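Local structure of allantoicase (Saccharomyces cerevisiae, 1O59) at residues Y93-I107 and L169-P183. The protein catalyses the hydrolysis of allantoate to (S)-ureidoglycolate and urea, a step of allantoin degradation that lets yeast use purines as a secondary nitrogen source. Residues are numbered along the deposited sequence; the frame is centred on the assembly and turned at random. Where two conformers were deposited one is given.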
loop_
_atom_site.group_PDB
_atom_site.type_symbol
_atom_site.label_atom_id
_atom_site.label_comp_id
_atom_site.label_asym_id
_atom_site.label_seq_id
_atom_site.Cartn_x
_atom_site.Cartn_y
_atom_site.Cartn_z
ATOM N N TYR A 93 -23.568 -12.007 10.023
ATOM C CA TYR A 93 -22.445 -11.079 9.888
ATOM C C TYR A 93 -22.820 -9.804 9.140
ATOM O O TYR A 93 -23.720 -9.789 8.308
ATOM C CB TYR A 93 -21.235 -11.754 9.198
ATOM C CG TYR A 93 -21.554 -12.311 7.834
ATOM C CD1 TYR A 93 -21.536 -11.498 6.721
ATOM C CD2 TYR A 93 -21.929 -13.628 7.670
ATOM C CE1 TYR A 93 -21.869 -11.992 5.467
ATOM C CE2 TYR A 93 -22.262 -14.134 6.429
ATOM C CZ TYR A 93 -22.225 -13.309 5.331
ATOM O OH TYR A 93 -22.548 -13.788 4.095
ATOM N N ASP A 94 -22.129 -8.728 9.498
ATOM C CA ASP A 94 -22.053 -7.531 8.674
ATOM C C ASP A 94 -20.898 -7.700 7.694
ATOM O O ASP A 94 -19.975 -8.486 7.943
ATOM C CB ASP A 94 -21.811 -6.277 9.530
ATOM C CG ASP A 94 -23.091 -5.670 10.052
ATOM O OD1 ASP A 94 -24.018 -5.443 9.216
ATOM O OD2 ASP A 94 -23.244 -5.395 11.280
ATOM N N TRP A 95 -20.960 -6.952 6.591
ATOM C CA TRP A 95 -19.972 -7.069 5.540
ATOM C C TRP A 95 -19.732 -5.777 4.746
ATOM O O TRP A 95 -20.559 -4.861 4.715
ATOM C CB TRP A 95 -20.360 -8.169 4.566
ATOM C CG TRP A 95 -21.718 -8.001 4.056
ATOM C CD1 TRP A 95 -22.831 -8.569 4.550
ATOM C CD2 TRP A 95 -22.129 -7.210 2.932
ATOM N NE1 TRP A 95 -23.924 -8.163 3.824
ATOM C CE2 TRP A 95 -23.511 -7.328 2.823
ATOM C CE3 TRP A 95 -21.463 -6.403 2.010
ATOM C CZ2 TRP A 95 -24.238 -6.679 1.837
ATOM C CZ3 TRP A 95 -22.189 -5.762 1.039
ATOM C CH2 TRP A 95 -23.555 -5.905 0.957
ATOM N N VAL A 96 -18.574 -5.736 4.106
ATOM C CA VAL A 96 -18.220 -4.656 3.192
ATOM C C VAL A 96 -17.473 -5.261 2.020
ATOM O O VAL A 96 -16.607 -6.142 2.193
ATOM C CB VAL A 96 -17.381 -3.534 3.902
ATOM C CG1 VAL A 96 -16.263 -4.114 4.718
ATOM C CG2 VAL A 96 -16.824 -2.561 2.910
ATOM N N ILE A 97 -17.838 -4.794 0.836
ATOM C CA ILE A 97 -17.187 -5.192 -0.372
ATOM C C ILE A 97 -16.270 -4.062 -0.872
ATOM O O ILE A 97 -16.661 -2.885 -0.922
ATOM C CB ILE A 97 -18.228 -5.585 -1.431
ATOM C CG1 ILE A 97 -18.971 -6.857 -1.010
ATOM C CG2 ILE A 97 -17.543 -5.851 -2.753
ATOM C CD1 ILE A 97 -20.283 -7.085 -1.740
ATOM N N ILE A 98 -15.050 -4.433 -1.262
ATOM C CA ILE A 98 -14.038 -3.450 -1.676
ATOM C C ILE A 98 -13.338 -3.888 -2.941
ATOM O O ILE A 98 -12.807 -5.008 -3.020
ATOM C CB ILE A 98 -12.979 -3.230 -0.586
ATOM C CG1 ILE A 98 -13.622 -2.858 0.755
ATOM C CG2 ILE A 98 -12.063 -2.081 -0.977
ATOM C CD1 ILE A 98 -12.762 -3.186 1.946
ATOM N N LYS A 99 -13.341 -2.993 -3.923
ATOM C CA LYS A 99 -12.637 -3.205 -5.141
ATOM C C LYS A 99 -11.208 -2.726 -4.943
ATOM O O LYS A 99 -10.980 -1.645 -4.395
ATOM C CB LYS A 99 -13.306 -2.445 -6.261
ATOM C CG LYS A 99 -12.768 -2.828 -7.602
ATOM C CD LYS A 99 -13.580 -2.291 -8.743
ATOM C CE LYS A 99 -12.858 -2.671 -10.074
ATOM N NZ LYS A 99 -13.377 -1.925 -11.275
HETATM N N MSE A 100 -10.237 -3.531 -5.365
HETATM C CA MSE A 100 -8.835 -3.115 -5.276
HETATM C C MSE A 100 -8.562 -1.951 -6.219
HETATM O O MSE A 100 -9.249 -1.755 -7.225
HETATM C CB MSE A 100 -7.877 -4.243 -5.693
HETATM C CG MSE A 100 -7.975 -5.496 -4.879
HETATM SE SE MSE A 100 -6.895 -6.906 -5.649
HETATM C CE MSE A 100 -7.510 -8.183 -4.601
ATOM N N GLY A 101 -7.496 -1.218 -5.907
ATOM C CA GLY A 101 -7.061 -0.135 -6.767
ATOM C C GLY A 101 -6.154 -0.652 -7.852
ATOM O O GLY A 101 -6.001 -0.035 -8.868
ATOM N N VAL A 102 -5.524 -1.793 -7.615
ATOM C CA VAL A 102 -4.789 -2.511 -8.663
ATOM C C VAL A 102 -5.743 -3.440 -9.418
ATOM O O VAL A 102 -6.834 -3.734 -8.955
ATOM C CB VAL A 102 -3.639 -3.323 -8.071
ATOM C CG1 VAL A 102 -2.681 -2.379 -7.387
ATOM C CG2 VAL A 102 -4.156 -4.397 -7.093
ATOM N N ALA A 103 -5.310 -3.901 -10.577
ATOM C CA ALA A 103 -6.136 -4.733 -11.453
ATOM C C ALA A 103 -6.465 -6.137 -10.899
ATOM O O ALA A 103 -7.534 -6.687 -11.221
ATOM C CB ALA A 103 -5.443 -4.871 -12.791
ATOM N N ALA A 104 -5.531 -6.709 -10.124
ATOM C CA ALA A 104 -5.632 -8.044 -9.581
ATOM C C ALA A 104 -4.424 -8.346 -8.679
ATOM O O ALA A 104 -3.353 -7.761 -8.825
ATOM C CB ALA A 104 -5.707 -9.059 -10.697
ATOM N N ALA A 105 -4.590 -9.266 -7.744
ATOM C CA ALA A 105 -3.503 -9.659 -6.862
ATOM C C ALA A 105 -3.707 -11.046 -6.225
ATOM O O ALA A 105 -4.839 -11.512 -6.046
ATOM C CB ALA A 105 -3.330 -8.601 -5.769
ATOM N N HIS A 106 -2.589 -11.674 -5.876
ATOM C CA HIS A 106 -2.550 -12.848 -4.995
ATOM C C HIS A 106 -2.390 -12.374 -3.528
ATOM O O HIS A 106 -1.523 -11.556 -3.241
ATOM C CB HIS A 106 -1.367 -13.732 -5.381
ATOM C CG HIS A 106 -1.474 -14.357 -6.741
ATOM N ND1 HIS A 106 -0.930 -13.784 -7.868
ATOM C CD2 HIS A 106 -2.019 -15.525 -7.146
ATOM C CE1 HIS A 106 -1.145 -14.567 -8.913
ATOM N NE2 HIS A 106 -1.808 -15.629 -8.500
ATOM N N ILE A 107 -3.214 -12.870 -2.600
ATOM C CA ILE A 107 -3.222 -12.350 -1.202
ATOM C C ILE A 107 -2.309 -13.104 -0.253
ATOM O O ILE A 107 -2.261 -14.325 -0.276
ATOM C CB ILE A 107 -4.660 -12.336 -0.632
ATOM C CG1 ILE A 107 -5.596 -11.588 -1.572
ATOM C CG2 ILE A 107 -4.691 -11.698 0.744
ATOM C CD1 ILE A 107 -5.127 -10.118 -1.888
ATOM N N LEU A 169 1.008 -17.064 -0.106
ATOM C CA LEU A 169 0.277 -16.379 -1.150
ATOM C C LEU A 169 -0.813 -17.265 -1.727
ATOM O O LEU A 169 -0.591 -18.391 -2.160
ATOM C CB LEU A 169 1.183 -15.961 -2.295
ATOM C CG LEU A 169 1.844 -14.600 -2.330
ATOM C CD1 LEU A 169 2.787 -14.601 -3.518
ATOM C CD2 LEU A 169 0.850 -13.470 -2.432
ATOM N N THR A 170 -2.006 -16.715 -1.713
ATOM C CA THR A 170 -3.118 -17.190 -2.498
ATOM C C THR A 170 -2.672 -17.687 -3.887
ATOM O O THR A 170 -1.884 -17.050 -4.556
ATOM C CB THR A 170 -4.088 -16.029 -2.556
ATOM O OG1 THR A 170 -5.218 -16.305 -1.721
ATOM C CG2 THR A 170 -4.628 -15.805 -3.886
ATOM N N LYS A 171 -3.165 -18.856 -4.284
ATOM C CA LYS A 171 -2.800 -19.476 -5.556
ATOM C C LYS A 171 -3.463 -18.730 -6.708
ATOM O O LYS A 171 -2.842 -18.477 -7.729
ATOM C CB LYS A 171 -3.265 -20.920 -5.552
ATOM C CG LYS A 171 -2.755 -21.759 -6.702
ATOM C CD LYS A 171 -1.361 -22.416 -6.428
ATOM C CE LYS A 171 -1.445 -23.721 -5.590
ATOM N NZ LYS A 171 -1.779 -23.393 -4.156
ATOM N N GLU A 172 -4.720 -18.339 -6.507
ATOM C CA GLU A 172 -5.517 -17.681 -7.538
ATOM C C GLU A 172 -5.335 -16.168 -7.392
ATOM O O GLU A 172 -4.857 -15.691 -6.380
ATOM C CB GLU A 172 -7.003 -18.077 -7.389
ATOM C CG GLU A 172 -7.325 -19.551 -7.071
ATOM C CD GLU A 172 -8.418 -19.698 -5.988
ATOM O OE1 GLU A 172 -9.448 -20.389 -6.210
ATOM O OE2 GLU A 172 -8.254 -19.106 -4.893
ATOM N N ARG A 173 -5.677 -15.392 -8.406
ATOM C CA ARG A 173 -5.638 -13.947 -8.241
ATOM C C ARG A 173 -7.043 -13.441 -8.111
ATOM O O ARG A 173 -7.978 -14.101 -8.542
ATOM C CB ARG A 173 -4.888 -13.239 -9.372
ATOM C CG ARG A 173 -5.580 -13.194 -10.723
ATOM C CD ARG A 173 -4.604 -12.841 -11.837
ATOM N NE ARG A 173 -5.143 -12.815 -13.193
ATOM C CZ ARG A 173 -5.429 -13.893 -13.909
ATOM N NH1 ARG A 173 -5.273 -15.120 -13.403
ATOM N NH2 ARG A 173 -5.898 -13.756 -15.147
ATOM N N PHE A 174 -7.175 -12.269 -7.491
ATOM C CA PHE A 174 -8.469 -11.663 -7.170
ATOM C C PHE A 174 -8.468 -10.155 -7.442
ATOM O O PHE A 174 -7.405 -9.548 -7.565
ATOM C CB PHE A 174 -8.803 -11.917 -5.695
ATOM C CG PHE A 174 -8.844 -13.372 -5.328
ATOM C CD1 PHE A 174 -9.928 -14.145 -5.675
ATOM C CD2 PHE A 174 -7.787 -13.981 -4.671
ATOM C CE1 PHE A 174 -9.976 -15.476 -5.358
ATOM C CE2 PHE A 174 -7.851 -15.333 -4.354
ATOM C CZ PHE A 174 -8.947 -16.058 -4.692
ATOM N N THR A 175 -9.677 -9.585 -7.511
ATOM C CA THR A 175 -9.924 -8.166 -7.835
ATOM C C THR A 175 -10.744 -7.417 -6.784
ATOM O O THR A 175 -10.724 -6.192 -6.751
ATOM C CB THR A 175 -10.735 -8.050 -9.137
ATOM O OG1 THR A 175 -11.976 -8.743 -8.967
ATOM C CG2 THR A 175 -10.072 -8.739 -10.347
ATOM N N HIS A 176 -11.512 -8.159 -5.991
ATOM C CA HIS A 176 -12.450 -7.640 -5.003
ATOM C C HIS A 176 -12.305 -8.419 -3.678
ATOM O O HIS A 176 -12.054 -9.611 -3.686
ATOM C CB HIS A 176 -13.887 -7.843 -5.480
ATOM C CG HIS A 176 -14.301 -6.942 -6.598
ATOM N ND1 HIS A 176 -13.876 -7.123 -7.896
ATOM C CD2 HIS A 176 -15.139 -5.877 -6.617
ATOM C CE1 HIS A 176 -14.420 -6.198 -8.664
ATOM N NE2 HIS A 176 -15.193 -5.430 -7.912
ATOM N N ILE A 177 -12.520 -7.727 -2.561
ATOM C CA ILE A 177 -12.415 -8.301 -1.224
ATOM C C ILE A 177 -13.721 -8.106 -0.481
ATOM O O ILE A 177 -14.352 -7.063 -0.606
ATOM C CB ILE A 177 -11.240 -7.600 -0.443
ATOM C CG1 ILE A 177 -9.895 -7.845 -1.172
ATOM C CG2 ILE A 177 -11.202 -8.044 1.038
ATOM C CD1 ILE A 177 -9.585 -9.278 -1.408
ATOM N N LYS A 178 -14.105 -9.127 0.280
ATOM C CA LYS A 178 -15.241 -9.065 1.203
ATOM C C LYS A 178 -14.743 -9.265 2.623
ATOM O O LYS A 178 -14.139 -10.293 2.970
ATOM C CB LYS A 178 -16.306 -10.135 0.896
ATOM C CG LYS A 178 -17.701 -9.776 1.428
ATOM C CD LYS A 178 -18.607 -10.961 1.697
ATOM C CE LYS A 178 -18.869 -11.785 0.479
ATOM N NZ LYS A 178 -19.858 -12.851 0.706
ATOM N N LEU A 179 -15.013 -8.270 3.449
ATOM C CA LEU A 179 -14.731 -8.351 4.869
ATOM C C LEU A 179 -16.020 -8.694 5.583
ATOM O O LEU A 179 -17.038 -8.055 5.376
ATOM C CB LEU A 179 -14.178 -7.010 5.344
ATOM C CG LEU A 179 -14.057 -6.759 6.846
ATOM C CD1 LEU A 179 -13.003 -7.627 7.472
ATOM C CD2 LEU A 179 -13.744 -5.266 7.016
ATOM N N LYS A 180 -15.972 -9.728 6.408
ATOM C CA LYS A 180 -17.119 -10.142 7.205
ATOM C C LYS A 180 -16.789 -9.920 8.683
ATOM O O LYS A 180 -15.741 -10.330 9.151
ATOM C CB LYS A 180 -17.424 -11.626 6.977
ATOM C CG LYS A 180 -17.770 -12.059 5.554
ATOM C CD LYS A 180 -18.422 -13.465 5.616
ATOM C CE LYS A 180 -19.043 -13.904 4.277
ATOM N NZ LYS A 180 -19.465 -15.370 4.256
HETATM N N MSE A 181 -17.695 -9.270 9.403
HETATM C CA MSE A 181 -17.618 -9.064 10.857
HETATM C C MSE A 181 -18.812 -9.762 11.526
HETATM O O MSE A 181 -19.981 -9.478 11.197
HETATM C CB MSE A 181 -17.672 -7.548 11.124
HETATM C CG MSE A 181 -18.025 -7.110 12.552
HETATM SE SE MSE A 181 -17.588 -5.206 12.854
HETATM C CE MSE A 181 -18.732 -4.475 11.675
ATOM N N TYR A 182 -18.511 -10.654 12.461
ATOM C CA TYR A 182 -19.521 -11.472 13.101
ATOM C C TYR A 182 -19.789 -11.035 14.549
ATOM O O TYR A 182 -18.902 -11.222 15.402
ATOM C CB TYR A 182 -19.070 -12.934 13.151
ATOM C CG TYR A 182 -18.686 -13.579 11.829
ATOM C CD1 TYR A 182 -17.426 -13.369 11.261
ATOM C CD2 TYR A 182 -19.554 -14.469 11.193
ATOM C CE1 TYR A 182 -17.051 -14.001 10.084
ATOM C CE2 TYR A 182 -19.197 -15.103 10.007
ATOM C CZ TYR A 182 -17.947 -14.876 9.460
ATOM O OH TYR A 182 -17.603 -15.508 8.285
ATOM N N PRO A 183 -20.980 -10.504 14.865
ATOM C CA PRO A 183 -22.100 -10.287 13.944
ATOM C C PRO A 183 -22.271 -8.823 13.551
ATOM O O PRO A 183 -22.986 -8.521 12.596
ATOM C CB PRO A 183 -23.295 -10.727 14.769
ATOM C CG PRO A 183 -22.917 -10.311 16.129
ATOM C CD PRO A 183 -21.435 -10.553 16.260
HETATM O O HOH W 1 -20.811 -15.465 1.808
HETATM O O HOH W 2 -9.834 -4.293 -9.500
#
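The aliphatic chain of K180 runs across one face of the Y93 ring, its CD almost straight above the ring centre, 3.7 Å from the centroid. K180 is extended beyond CG, which carries NZ alongside the phenol end, where it forms a salt bridge with E128, while Y93 OH bonds to E141. On the tyrosine, chi1 of 58° sets CG between the backbone N and the carbonyl carbon and swings the ring over K180; the ring edge then points at the face of Y182 in an offset edge-to-face pair, planes at 63°, and Y93 CB lies over that same Y182 face. Replacing Y93 by alanine would probably take the ring from beside the K180 chain, end the edge-to-face pair with Y182 and deprive E141 of its hydroxyl partner.

Behind these side chains, 94-99 and 176-182 are neighbouring antiparallel strands in the five-stranded sheet of the first allantoicase repeat, paired by six backbone hydrogen bonds from D94–M181 to I98–I177. On the face opposite Y93's lysine, V96 CG1 meets L179 CD2 at 3.6 Å, and both side chains pack on W83. K99 CG sits over the H176 ring, offset toward its rim, and T175 OG1 holds that ring by a 2.7 Å bond to ND1, lying in the ring plane. T175 and H176 form a classic beta bulge against L130. Beyond the bulge M100 N still bonds to T175 O, and the extended M100 side chain brings CE to 4.0 Å from I177 CD1; further on, A105, which opens strand 105-113 of the other sheet, exchanges two backbone hydrogen bonds with F174. R173 CB covers a face of the H106 ring, whose edge is turned to T170 O, 3.0 Å from H106 CD2.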